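Local coordinates for malonyl CoA-acyl carrier protein transacylase (Mycobacterium tuberculosis, PDB 2QC3) that transfers the malonyl group from malonyl-CoA to the holo acyl carrier protein, supplying malonyl-ACP for fatty acid biosynthesis, at residues Met2-Ala7 with His261-Ile266; Ile87-Ser92 with Val249-Cys254; Gly94-Tyr99 with Asp239-Gln244; Ser133-Gly138 with Ile163-Arg168; Pro154-Ala159 with Ala193-Phe198. All coordinates share one frame; numbering follows the deposited sequence.

Interaction 1: residues Met2-Ala7 with His261-Ile266; sequences MIALLA and HTVTAI
His261, just past the end of a helix, lies across from the side chain of Met2, and its ring is set obliquely to the thioether, with SD 4.7 Å from the ring centroid. Its ND1 is turned back to the carbonyl of Thr257. At Val263 the methyl CG2 reaches CB of Ala4 at 3.7 Å. Thr264 N then meets Met2 O at 2.6 Å, in the plane of that carbonyl, while Thr264 OG1 donates to the same Met2 O from well above the plane, at 3.2 Å, put there by a chi1 of 68° that folds the hydroxyl back between the backbone N and carbonyl carbon. Ala265 O receives the amide of Ala4 (N to O 2.7 Å) in a nearly straight bond, as parallel strands pair. Ile266 closes the contact on the face of the sheet that carries Ala4: CD1 presses on CB of Ala4 at 3.3 Å, a tight fit, and CG2 meets CD1 of Leu6 at 3.7 Å. Strand 2-7 is the middle strand of the parallel sheet, with strand 263-268 along one side and strand 86-90 along the other; helix 94-101 covers Leu5 and Ala7, and Leu283 packs on Val263 and Ile266.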
# COMPACT_ATOMS: atom_id res chain seq x y z
N MET A 2 0.55 3.56 -22.06
CA MET A 2 0.04 3.68 -20.71
C MET A 2 1.15 3.55 -19.67
O MET A 2 2.00 2.66 -19.77
CB MET A 2 -1.02 2.61 -20.47
CG MET A 2 -1.69 2.67 -19.11
SD MET A 2 -2.80 1.28 -18.85
CE MET A 2 -1.64 -0.03 -18.38
N ILE A 3 1.13 4.43 -18.67
CA ILE A 3 2.12 4.40 -17.60
C ILE A 3 1.48 3.88 -16.31
O ILE A 3 0.43 4.37 -15.89
CB ILE A 3 2.71 5.80 -17.31
CG1 ILE A 3 3.52 6.29 -18.52
CG2 ILE A 3 3.61 5.74 -16.09
CD1 ILE A 3 2.69 6.61 -19.73
N ALA A 4 2.09 2.87 -15.70
CA ALA A 4 1.55 2.31 -14.47
C ALA A 4 2.10 3.06 -13.27
O ALA A 4 3.31 3.18 -13.10
CB ALA A 4 1.91 0.83 -14.36
N LEU A 5 1.20 3.59 -12.45
CA LEU A 5 1.60 4.32 -11.26
C LEU A 5 1.29 3.42 -10.07
O LEU A 5 0.12 3.12 -9.80
CB LEU A 5 0.84 5.65 -11.16
CG LEU A 5 0.92 6.60 -12.36
CD1 LEU A 5 0.22 7.91 -12.01
CD2 LEU A 5 2.37 6.86 -12.75
N LEU A 6 2.33 2.99 -9.36
CA LEU A 6 2.15 2.09 -8.22
C LEU A 6 2.48 2.74 -6.89
O LEU A 6 3.55 3.33 -6.73
CB LEU A 6 3.03 0.84 -8.39
CG LEU A 6 3.05 0.20 -9.79
CD1 LEU A 6 3.91 -1.06 -9.76
CD2 LEU A 6 1.63 -0.14 -10.22
N ALA A 7 1.56 2.61 -5.94
CA ALA A 7 1.74 3.19 -4.61
C ALA A 7 2.06 2.09 -3.60
O ALA A 7 1.27 1.16 -3.41
CB ALA A 7 0.47 3.95 -4.19
N HIS A 261 -3.51 -4.54 -20.10
CA HIS A 261 -3.43 -3.23 -20.73
C HIS A 261 -2.09 -3.08 -21.43
O HIS A 261 -1.24 -3.97 -21.36
CB HIS A 261 -3.57 -2.13 -19.67
CG HIS A 261 -4.92 -2.10 -19.02
ND1 HIS A 261 -5.48 -3.20 -18.41
CD2 HIS A 261 -5.82 -1.09 -18.89
CE1 HIS A 261 -6.67 -2.88 -17.93
NE2 HIS A 261 -6.90 -1.61 -18.21
N THR A 262 -1.90 -1.96 -22.12
CA THR A 262 -0.65 -1.72 -22.83
C THR A 262 0.27 -0.87 -21.97
O THR A 262 0.68 0.22 -22.36
CB THR A 262 -0.90 -1.00 -24.17
OG1 THR A 262 -1.89 -1.73 -24.92
CG2 THR A 262 0.38 -0.93 -24.99
N VAL A 263 0.59 -1.38 -20.78
CA VAL A 263 1.48 -0.66 -19.88
C VAL A 263 2.85 -0.59 -20.55
O VAL A 263 3.48 -1.62 -20.80
CB VAL A 263 1.60 -1.37 -18.52
CG1 VAL A 263 1.93 -2.83 -18.72
CG2 VAL A 263 2.68 -0.69 -17.68
N THR A 264 3.31 0.62 -20.83
CA THR A 264 4.59 0.81 -21.49
C THR A 264 5.68 1.29 -20.55
O THR A 264 6.84 1.42 -20.95
CB THR A 264 4.45 1.80 -22.65
OG1 THR A 264 4.17 3.11 -22.14
CG2 THR A 264 3.32 1.36 -23.57
N ALA A 265 5.32 1.56 -19.30
CA ALA A 265 6.28 2.03 -18.32
C ALA A 265 5.71 1.89 -16.92
O ALA A 265 4.50 2.02 -16.71
CB ALA A 265 6.66 3.47 -18.60
N ILE A 266 6.58 1.62 -15.95
CA ILE A 266 6.15 1.46 -14.57
C ILE A 266 6.80 2.50 -13.68
O ILE A 266 8.02 2.67 -13.69
CB ILE A 266 6.54 0.08 -14.00
CG1 ILE A 266 5.99 -1.05 -14.87
CG2 ILE A 266 6.06 -0.03 -12.55
CD1 ILE A 266 4.50 -1.05 -15.01

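Interaction 2: residues Ile87-Ser92 with Val249-Cys254; sequences IVAGHS and VRWDLC
Trp251 and Val249 pack against the residues that run from strand 86-90 into the active-site turn, where Gly90, Ser92 and Gly94 fit the GxSxG nucleophile elbow. Ser92, the probable nucleophile by similarity, has the positive phi (57°) expected of such a strained turn. Trp251 sits in the first turn of helix 251-260, its CG anti to the backbone N (chi1 -175°), which sends the indole across to the strand. Its CB starts 3.9 Å from ND1 of His91, and CG lies close to the same nitrogen. Further out, CE3 passes CB of His91, which rests over one face of the indole; the opposite face is covered by CB of Cys254. CZ3 then comes to 3.6 Å from Gly90 O, and at the tip CH2 touches CB of Ala89 at 4.0 Å. The His91 imidazole and the five-membered ring of Trp251 are inclined at 54°, an oblique pairing. ND1 of His91 is buried here and has no polar partner in the model, whereas NE2 makes a weak hydrogen bond to Asn156. Asn225 ties the elbow from outside, bonding Ser92 N and Gly90 O. Val249 splits its methyls between the two neighbours: CG1 makes a CH-pi contact over the His91 ring, 3.8 Å from its centroid, and CG2 lies 3.4 Å from OG of Ser92.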
# COMPACT_ATOMS: atom_id res chain seq x y z
N ILE A 87 -2.61 4.07 -15.44
CA ILE A 87 -3.41 3.05 -14.78
C ILE A 87 -2.81 3.11 -13.38
O ILE A 87 -1.59 3.06 -13.22
CB ILE A 87 -3.22 1.66 -15.45
CG1 ILE A 87 -4.35 0.71 -15.05
CG2 ILE A 87 -1.86 1.08 -15.11
CD1 ILE A 87 -4.50 0.52 -13.58
N VAL A 88 -3.66 3.26 -12.36
CA VAL A 88 -3.19 3.38 -10.99
C VAL A 88 -3.48 2.15 -10.13
O VAL A 88 -4.52 1.51 -10.28
CB VAL A 88 -3.83 4.61 -10.29
CG1 VAL A 88 -3.10 4.94 -9.00
CG2 VAL A 88 -3.82 5.80 -11.23
N ALA A 89 -2.55 1.84 -9.23
CA ALA A 89 -2.71 0.70 -8.33
C ALA A 89 -1.83 0.88 -7.09
O ALA A 89 -0.71 1.39 -7.19
CB ALA A 89 -2.36 -0.60 -9.04
N GLY A 90 -2.35 0.47 -5.93
CA GLY A 90 -1.58 0.58 -4.72
C GLY A 90 -1.65 -0.73 -3.94
O GLY A 90 -2.57 -1.51 -4.10
N HIS A 91 -0.65 -0.96 -3.10
CA HIS A 91 -0.62 -2.16 -2.30
C HIS A 91 -0.98 -1.85 -0.86
O HIS A 91 -0.34 -1.03 -0.22
CB HIS A 91 0.76 -2.84 -2.41
CG HIS A 91 0.89 -4.09 -1.59
ND1 HIS A 91 1.07 -5.34 -2.15
CD2 HIS A 91 0.79 -4.30 -0.25
CE1 HIS A 91 1.07 -6.26 -1.20
NE2 HIS A 91 0.90 -5.65 -0.03
N SER A 92 -2.03 -2.52 -0.37
CA SER A 92 -2.48 -2.38 1.02
C SER A 92 -2.80 -0.94 1.40
O SER A 92 -3.69 -0.35 0.81
CB SER A 92 -1.40 -2.94 1.97
OG SER A 92 -1.18 -4.33 1.74
N VAL A 249 -4.87 -9.15 -0.01
CA VAL A 249 -4.38 -8.24 -1.03
C VAL A 249 -4.00 -9.11 -2.23
O VAL A 249 -3.02 -9.85 -2.18
CB VAL A 249 -3.12 -7.47 -0.54
CG1 VAL A 249 -2.53 -6.63 -1.67
CG2 VAL A 249 -3.49 -6.58 0.65
N ARG A 250 -4.79 -9.03 -3.30
CA ARG A 250 -4.49 -9.81 -4.50
C ARG A 250 -3.61 -8.98 -5.44
O ARG A 250 -4.03 -8.59 -6.54
CB ARG A 250 -5.79 -10.23 -5.22
CG ARG A 250 -6.67 -11.22 -4.45
CD ARG A 250 -5.86 -12.40 -3.91
NE ARG A 250 -5.16 -13.14 -4.95
CZ ARG A 250 -5.58 -14.27 -5.51
NH1 ARG A 250 -4.85 -14.87 -6.45
NH2 ARG A 250 -6.73 -14.82 -5.12
N TRP A 251 -2.39 -8.70 -5.01
CA TRP A 251 -1.47 -7.92 -5.83
C TRP A 251 -1.20 -8.67 -7.14
O TRP A 251 -1.05 -8.05 -8.19
CB TRP A 251 -0.15 -7.65 -5.10
CG TRP A 251 0.74 -6.74 -5.89
CD1 TRP A 251 1.93 -7.06 -6.46
CD2 TRP A 251 0.45 -5.39 -6.27
NE1 TRP A 251 2.41 -5.99 -7.19
CE2 TRP A 251 1.52 -4.95 -7.09
CE3 TRP A 251 -0.60 -4.50 -6.00
CZ2 TRP A 251 1.57 -3.66 -7.64
CZ3 TRP A 251 -0.56 -3.22 -6.56
CH2 TRP A 251 0.52 -2.81 -7.37
N ASP A 252 -1.14 -9.99 -7.07
CA ASP A 252 -0.91 -10.80 -8.26
C ASP A 252 -1.98 -10.56 -9.33
O ASP A 252 -1.66 -10.50 -10.52
CB ASP A 252 -0.87 -12.30 -7.91
CG ASP A 252 -2.09 -12.77 -7.12
OD1 ASP A 252 -2.24 -14.00 -6.95
OD2 ASP A 252 -2.90 -11.93 -6.66
N LEU A 253 -3.23 -10.39 -8.91
CA LEU A 253 -4.31 -10.13 -9.86
C LEU A 253 -4.21 -8.71 -10.43
O LEU A 253 -4.60 -8.46 -11.56
CB LEU A 253 -5.68 -10.34 -9.18
CG LEU A 253 -5.95 -11.76 -8.66
CD1 LEU A 253 -7.38 -11.86 -8.12
CD2 LEU A 253 -5.74 -12.77 -9.80
N CYS A 254 -3.66 -7.79 -9.64
CA CYS A 254 -3.52 -6.42 -10.11
C CYS A 254 -2.49 -6.36 -11.24
O CYS A 254 -2.71 -5.73 -12.27
CB CYS A 254 -3.10 -5.49 -8.97
SG CYS A 254 -4.40 -5.16 -7.74

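Interaction 3: residues Gly94-Tyr99 with Asp239-Gln244; sequences GEIAAY and DTLVSQ
Leu241 is the residue that fills the gap between helix 94-101 and helix 234-243, reaching across to Tyr99, Ile96 and Glu95. The two helices run nearly antiparallel at 166°, but their axes are 11.1 Å apart, too far for backbones to meet, and large side chains do the bridging. With CG anti to the backbone N (chi1 171°), Leu241 directs its two methyls toward the side chains of the other helix. CD1 lies 4.1 Å from CG1 of Ile96 and also near CB of Glu95, while CD2 sits 3.9 Å from CE2 of Tyr99. The tyrosine slides past the leucine in the opposite direction: its ring runs alongside, and the OH end comes to 3.7 Å from CB of Leu241, at the root of that side chain. The hydroxyl itself is hydrogen-bonded to the carbonyl of Ala237, in helix 234-243, one turn before Leu241, which ties the tip of the ring to the backbone it packs on. Glu95 extends beyond CG toward Gln244, and its OE2 meets CG of Gln244 at 3.6 Å, the two chains crossing at about a right angle. Its other oxygen, OE1, accepts from the backbone N of Asn225. Helix 107-125 packs on Ile96 and Leu241. The middle of this interface is thus hydrocarbon against hydrocarbon, while Tyr99 OH and Glu95 OE1 find their hydrogen-bond partners in Ala237 and Asn225, outside the two segments. The bond to Asn225 makes Glu95 probably a second-shell residue of the elbow, since Asn225 in turn bonds Ser92 N.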
# COMPACT_ATOMS: atom_id res chain seq x y z
N GLY A 94 -1.25 1.46 0.56
CA GLY A 94 -0.94 2.22 -0.65
C GLY A 94 -2.18 2.52 -1.47
O GLY A 94 -2.20 3.45 -2.27
N GLU A 95 -3.23 1.73 -1.30
CA GLU A 95 -4.46 1.99 -2.05
C GLU A 95 -5.03 3.38 -1.77
O GLU A 95 -5.59 4.01 -2.67
CB GLU A 95 -5.52 0.94 -1.74
CG GLU A 95 -5.17 -0.44 -2.25
CD GLU A 95 -6.41 -1.25 -2.56
OE1 GLU A 95 -6.58 -1.64 -3.74
OE2 GLU A 95 -7.21 -1.49 -1.63
N ILE A 96 -4.90 3.87 -0.54
CA ILE A 96 -5.43 5.19 -0.21
C ILE A 96 -4.73 6.26 -1.05
O ILE A 96 -5.37 7.18 -1.55
CB ILE A 96 -5.28 5.51 1.30
CG1 ILE A 96 -6.23 4.62 2.11
CG2 ILE A 96 -5.59 6.97 1.57
CD1 ILE A 96 -6.09 4.75 3.63
N ALA A 97 -3.41 6.12 -1.18
CA ALA A 97 -2.63 7.05 -1.98
C ALA A 97 -3.02 6.88 -3.45
O ALA A 97 -3.18 7.86 -4.18
CB ALA A 97 -1.13 6.77 -1.79
N ALA A 98 -3.20 5.63 -3.87
CA ALA A 98 -3.60 5.34 -5.25
C ALA A 98 -4.94 6.01 -5.56
O ALA A 98 -5.14 6.54 -6.66
CB ALA A 98 -3.72 3.84 -5.46
N TYR A 99 -5.84 5.99 -4.58
CA TYR A 99 -7.15 6.61 -4.75
C TYR A 99 -7.01 8.11 -4.98
O TYR A 99 -7.69 8.68 -5.83
CB TYR A 99 -8.03 6.35 -3.53
CG TYR A 99 -8.76 5.03 -3.57
CD1 TYR A 99 -8.15 3.89 -4.09
CD2 TYR A 99 -10.06 4.92 -3.07
CE1 TYR A 99 -8.81 2.68 -4.13
CE2 TYR A 99 -10.73 3.70 -3.09
CZ TYR A 99 -10.10 2.59 -3.62
OH TYR A 99 -10.75 1.37 -3.66
N ASP A 239 -16.31 1.65 -1.01
CA ASP A 239 -16.85 0.46 -0.36
C ASP A 239 -15.80 -0.66 -0.40
O ASP A 239 -15.62 -1.39 0.57
CB ASP A 239 -18.12 -0.02 -1.07
CG ASP A 239 -19.31 0.90 -0.81
OD1 ASP A 239 -19.24 1.71 0.13
OD2 ASP A 239 -20.32 0.79 -1.54
N THR A 240 -15.12 -0.78 -1.53
CA THR A 240 -14.10 -1.80 -1.68
C THR A 240 -12.90 -1.51 -0.78
O THR A 240 -12.33 -2.43 -0.18
CB THR A 240 -13.64 -1.91 -3.14
OG1 THR A 240 -14.75 -2.35 -3.93
CG2 THR A 240 -12.49 -2.89 -3.29
N LEU A 241 -12.53 -0.24 -0.68
CA LEU A 241 -11.41 0.18 0.17
C LEU A 241 -11.68 -0.19 1.63
O LEU A 241 -10.82 -0.74 2.31
CB LEU A 241 -11.18 1.69 0.05
CG LEU A 241 -10.18 2.32 1.03
CD1 LEU A 241 -8.81 1.69 0.87
CD2 LEU A 241 -10.10 3.81 0.80
N VAL A 242 -12.89 0.10 2.11
CA VAL A 242 -13.24 -0.21 3.49
C VAL A 242 -13.18 -1.72 3.71
O VAL A 242 -12.57 -2.21 4.66
CB VAL A 242 -14.65 0.30 3.82
CG1 VAL A 242 -15.03 -0.09 5.25
CG2 VAL A 242 -14.70 1.81 3.66
N SER A 243 -13.80 -2.46 2.79
CA SER A 243 -13.83 -3.91 2.88
C SER A 243 -12.43 -4.54 2.84
O SER A 243 -12.20 -5.56 3.50
CB SER A 243 -14.70 -4.46 1.75
OG SER A 243 -14.79 -5.86 1.83
N GLN A 244 -11.51 -3.95 2.09
CA GLN A 244 -10.15 -4.50 2.00
C GLN A 244 -9.46 -4.58 3.35
O GLN A 244 -8.47 -5.29 3.50
CB GLN A 244 -9.29 -3.65 1.05
CG GLN A 244 -9.40 -4.09 -0.39
CD GLN A 244 -9.08 -5.56 -0.55
OE1 GLN A 244 -7.95 -6.00 -0.34
NE2 GLN A 244 -10.09 -6.33 -0.89

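Interaction 4: residues Ser133-Gly138 with Ile163-Arg168; sequences SAVLGG and IVAAGR
Val135 and Ala165 point to the same face of an antiparallel ladder in the smaller subdomain, whose strand order (184-187, 130-136, 162-166, 153-159) is that of a ferredoxin-like fold. CG2 of Val135 approaches CB of Ala165 at 4.2 Å, a diagonal contact between successive hydrogen-bonded pairs. Ser133 pairs with Ala165, and Val135 with Ile163, so all four side chains lie on one face; helix 169-177 covers it, with Leu175 resting on both Val135 and Ala165 and Leu172 on Ser133. Ala134 and Val164 form the non-hydrogen-bonded pair between them and project from the other face, where Val164 meets Asn156 and Leu188. At this pair the backbones close to 4.2 Å between CA of Ala134 and CA of Val164, against 5.2 Å between CA of Ser133 and CA of Ala165. The bonding is reciprocal in both flanking pairs. Ala165 N reaches Ser133 O at 2.7 Å and Val135 N reaches Ile163 O at 2.8 Å, whereas the last bond, from Ile163 N to Val135 O, stretches to 3.3 Å. The strand directions differ by 141°, a pronounced twist for antiparallel neighbours. Val164 has CG1 anti to the backbone N (chi1 175°), which lays that methyl back over the neighbouring strand, 3.8 Å from Ser133 O.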
# COMPACT_ATOMS: atom_id res chain seq x y z
N SER A 133 3.65 -13.42 8.24
CA SER A 133 4.92 -14.02 7.91
C SER A 133 4.98 -14.24 6.42
O SER A 133 4.05 -14.80 5.83
CB SER A 133 5.11 -15.37 8.62
OG SER A 133 5.22 -15.21 10.03
N ALA A 134 6.06 -13.79 5.82
CA ALA A 134 6.25 -13.97 4.40
C ALA A 134 6.61 -15.43 4.20
O ALA A 134 7.26 -16.04 5.06
CB ALA A 134 7.38 -13.07 3.89
N VAL A 135 6.14 -16.01 3.11
CA VAL A 135 6.46 -17.39 2.78
C VAL A 135 6.93 -17.34 1.34
O VAL A 135 6.15 -17.08 0.43
CB VAL A 135 5.24 -18.32 2.88
CG1 VAL A 135 5.65 -19.75 2.53
CG2 VAL A 135 4.65 -18.27 4.30
N LEU A 136 8.23 -17.56 1.13
CA LEU A 136 8.79 -17.51 -0.21
C LEU A 136 9.19 -18.89 -0.71
O LEU A 136 9.77 -19.69 0.02
CB LEU A 136 10.00 -16.57 -0.23
CG LEU A 136 9.72 -15.12 0.15
CD1 LEU A 136 10.96 -14.27 -0.13
CD2 LEU A 136 8.54 -14.60 -0.65
N GLY A 137 8.86 -19.15 -1.98
CA GLY A 137 9.19 -20.44 -2.57
C GLY A 137 8.26 -21.55 -2.13
O GLY A 137 7.16 -21.30 -1.63
N GLY A 138 8.71 -22.79 -2.32
CA GLY A 138 7.90 -23.94 -1.97
C GLY A 138 6.88 -24.21 -3.05
O GLY A 138 6.70 -23.39 -3.95
N ILE A 163 4.06 -15.13 -1.12
CA ILE A 163 2.84 -14.99 -0.33
C ILE A 163 3.17 -14.51 1.08
O ILE A 163 4.30 -14.62 1.55
CB ILE A 163 2.10 -16.35 -0.21
CG1 ILE A 163 1.67 -16.84 -1.60
CG2 ILE A 163 0.87 -16.21 0.68
CD1 ILE A 163 2.81 -17.34 -2.45
N VAL A 164 2.17 -13.94 1.73
CA VAL A 164 2.32 -13.51 3.11
C VAL A 164 1.17 -14.18 3.86
O VAL A 164 0.00 -13.99 3.52
CB VAL A 164 2.22 -11.98 3.27
CG1 VAL A 164 2.27 -11.62 4.75
CG2 VAL A 164 3.37 -11.28 2.52
N ALA A 165 1.52 -14.99 4.85
CA ALA A 165 0.53 -15.67 5.65
C ALA A 165 0.22 -14.80 6.86
O ALA A 165 1.10 -14.08 7.35
CB ALA A 165 1.06 -17.03 6.10
N ALA A 166 -1.01 -14.86 7.34
CA ALA A 166 -1.40 -14.07 8.50
C ALA A 166 -2.43 -14.80 9.35
O ALA A 166 -3.27 -15.54 8.84
CB ALA A 166 -1.93 -12.72 8.06
N GLY A 167 -2.34 -14.59 10.65
CA GLY A 167 -3.26 -15.21 11.59
C GLY A 167 -2.69 -15.09 12.99
O GLY A 167 -1.85 -14.21 13.23
N ARG A 168 -3.13 -15.95 13.89
CA ARG A 168 -2.63 -15.93 15.27
C ARG A 168 -1.16 -16.30 15.26
O ARG A 168 -0.74 -17.16 14.49
CB ARG A 168 -3.42 -16.91 16.14
CG ARG A 168 -4.90 -16.55 16.32
CD ARG A 168 -5.66 -17.61 17.11
NE ARG A 168 -7.11 -17.42 17.04
CZ ARG A 168 -7.77 -16.53 17.77
NH1 ARG A 168 -7.10 -15.76 18.62
NH2 ARG A 168 -9.08 -16.40 17.65

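Interaction 5: residues Pro154-Ala159 with Ala193-Phe198; sequences PANRNA and AFHTEF. With ACY (acetic acid), chain B.
Ala155 and His195 meet by van der Waals contact. The methyl CB of Ala155 lies 3.4 Å from Phe194 O, 4.1 Å from CB of His195 and 3.9 Å from CG2 of Thr196, so one small side chain of strand 153-159 fits into the bend of the loop. His195, a catalytic residue by similarity, takes a left-handed backbone conformation (phi 56°) at that bend. The hydrogen bonds lie within each segment. ND2 of Asn156 donates to Ala155 O at 2.8 Å, approaching from above the carbonyl plane. In the loop, OG1 of Thr196 donates to Ala193 O at 2.7 Å and accepts from the backbone N of Phe198 in an ST turn, tying together residues before and after His195. Acetic acid, probably from the crystallisation liquor, supplies the ligand contacts: its O receives a weak, bent bond from NE2 of His195 at 3.1 Å, its methyl approaches the Phe194 ring obliquely, and Arg117 NH1 and Val93 N also bind it. ND1 of His195 is held by the carbonyl of Gln244, a bond that orients the imidazole with NE2 toward Ser92 and the bound molecule, consistent with a serine-histidine catalytic pair.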
# COMPACT_ATOMS: atom_id res chain seq x y z
N PRO A 154 -3.92 -16.34 3.49
CA PRO A 154 -2.89 -15.84 2.58
C PRO A 154 -3.30 -14.38 2.39
O PRO A 154 -3.90 -14.01 1.38
CB PRO A 154 -3.07 -16.69 1.32
CG PRO A 154 -4.52 -17.04 1.35
CD PRO A 154 -4.77 -17.34 2.81
N ALA A 155 -3.00 -13.57 3.40
CA ALA A 155 -3.36 -12.15 3.41
C ALA A 155 -2.77 -11.36 2.25
O ALA A 155 -3.28 -10.31 1.88
CB ALA A 155 -2.99 -11.51 4.76
N ASN A 156 -1.67 -11.87 1.69
CA ASN A 156 -1.04 -11.24 0.54
C ASN A 156 -0.74 -12.33 -0.49
O ASN A 156 -0.23 -13.39 -0.13
CB ASN A 156 0.31 -10.60 0.89
CG ASN A 156 0.21 -9.19 1.45
OD1 ASN A 156 1.18 -8.43 1.38
ND2 ASN A 156 -0.93 -8.83 2.03
N ARG A 157 -1.11 -12.08 -1.74
CA ARG A 157 -0.79 -12.97 -2.85
C ARG A 157 -0.09 -11.94 -3.73
O ARG A 157 -0.73 -11.17 -4.44
CB ARG A 157 -2.04 -13.52 -3.56
CG ARG A 157 -2.84 -14.59 -2.77
CD ARG A 157 -2.03 -15.84 -2.47
NE ARG A 157 -1.58 -16.56 -3.67
CZ ARG A 157 -2.30 -17.43 -4.36
NH1 ARG A 157 -3.55 -17.74 -4.00
NH2 ARG A 157 -1.78 -18.02 -5.43
N ASN A 158 1.24 -11.91 -3.67
CA ASN A 158 2.01 -10.92 -4.42
C ASN A 158 2.55 -11.34 -5.78
O ASN A 158 2.66 -10.51 -6.68
CB ASN A 158 3.14 -10.40 -3.54
CG ASN A 158 2.64 -9.66 -2.32
OD1 ASN A 158 1.68 -8.90 -2.40
ND2 ASN A 158 3.29 -9.87 -1.17
N ALA A 159 2.89 -12.62 -5.91
CA ALA A 159 3.41 -13.18 -7.16
C ALA A 159 3.60 -14.68 -6.93
O ALA A 159 3.51 -15.15 -5.80
CB ALA A 159 4.75 -12.52 -7.52
N ALA A 193 -2.31 -9.36 12.27
CA ALA A 193 -2.69 -10.01 11.02
C ALA A 193 -3.48 -9.06 10.13
O ALA A 193 -4.71 -9.11 10.09
CB ALA A 193 -3.51 -11.27 11.30
N PHE A 194 -2.77 -8.19 9.42
CA PHE A 194 -3.43 -7.25 8.54
C PHE A 194 -4.14 -8.03 7.43
O PHE A 194 -3.76 -9.15 7.11
CB PHE A 194 -2.40 -6.29 7.94
CG PHE A 194 -1.61 -5.52 8.96
CD1 PHE A 194 -0.37 -4.99 8.63
CD2 PHE A 194 -2.11 -5.32 10.25
CE1 PHE A 194 0.37 -4.27 9.56
CE2 PHE A 194 -1.37 -4.59 11.18
CZ PHE A 194 -0.13 -4.06 10.83
N HIS A 195 -5.17 -7.41 6.85
CA HIS A 195 -5.95 -8.01 5.78
C HIS A 195 -6.56 -9.37 6.10
O HIS A 195 -6.56 -10.28 5.27
CB HIS A 195 -5.11 -8.06 4.49
CG HIS A 195 -4.78 -6.71 3.96
ND1 HIS A 195 -5.72 -5.89 3.38
CD2 HIS A 195 -3.65 -5.97 4.04
CE1 HIS A 195 -5.19 -4.71 3.13
NE2 HIS A 195 -3.93 -4.73 3.53
N THR A 196 -7.09 -9.50 7.31
CA THR A 196 -7.75 -10.74 7.72
C THR A 196 -8.90 -10.33 8.62
O THR A 196 -9.03 -9.16 8.98
CB THR A 196 -6.82 -11.67 8.53
OG1 THR A 196 -6.55 -11.09 9.81
CG2 THR A 196 -5.50 -11.92 7.77
N GLU A 197 -9.74 -11.29 8.99
CA GLU A 197 -10.88 -11.01 9.86
C GLU A 197 -10.44 -10.44 11.21
O GLU A 197 -11.22 -9.77 11.89
CB GLU A 197 -11.71 -12.28 10.07
CG GLU A 197 -12.52 -12.68 8.85
CD GLU A 197 -13.68 -11.72 8.56
OE1 GLU A 197 -13.47 -10.49 8.61
OE2 GLU A 197 -14.79 -12.21 8.28
N PHE A 198 -9.18 -10.68 11.59
CA PHE A 198 -8.69 -10.17 12.87
C PHE A 198 -8.65 -8.64 12.92
O PHE A 198 -8.54 -8.05 13.99
CB PHE A 198 -7.31 -10.77 13.19
CG PHE A 198 -7.35 -12.25 13.47
CD1 PHE A 198 -6.96 -13.17 12.50
CD2 PHE A 198 -7.86 -12.72 14.67
CE1 PHE A 198 -7.08 -14.55 12.72
CE2 PHE A 198 -7.99 -14.09 14.91
CZ PHE A 198 -7.60 -15.01 13.94
C ACY B . -1.37 -2.52 5.23
O ACY B . -2.57 -2.64 5.37
OXT ACY B . -0.86 -1.41 4.65
CH3 ACY B . -0.43 -3.60 5.70

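The parallel sheet of interaction 1 continues into interaction 2, with Ala7 N 2.9 Å from Ala89 O and Ala7 O 2.9 Å from His91 N, both probable hydrogen bonds. Interaction 3 lies about 10 Å from interaction 2 between centres, on the helix that follows the elbow. Strand 249-250 bridges to the smaller subdomain: Val249 N probably bonds Ala155 O at 2.7 Å, joining interactions 2 and 5, and Val164 N lies 3.1 Å from Asn156 O, joining 4 and 5. Gln244 O, 2.8 Å from His195 ND1, links interaction 3 to 5. At the junction of the two subdomains the nearest side-chain atoms of Ser92 and His195 are about 3 Å apart, next to the bound acetic acid.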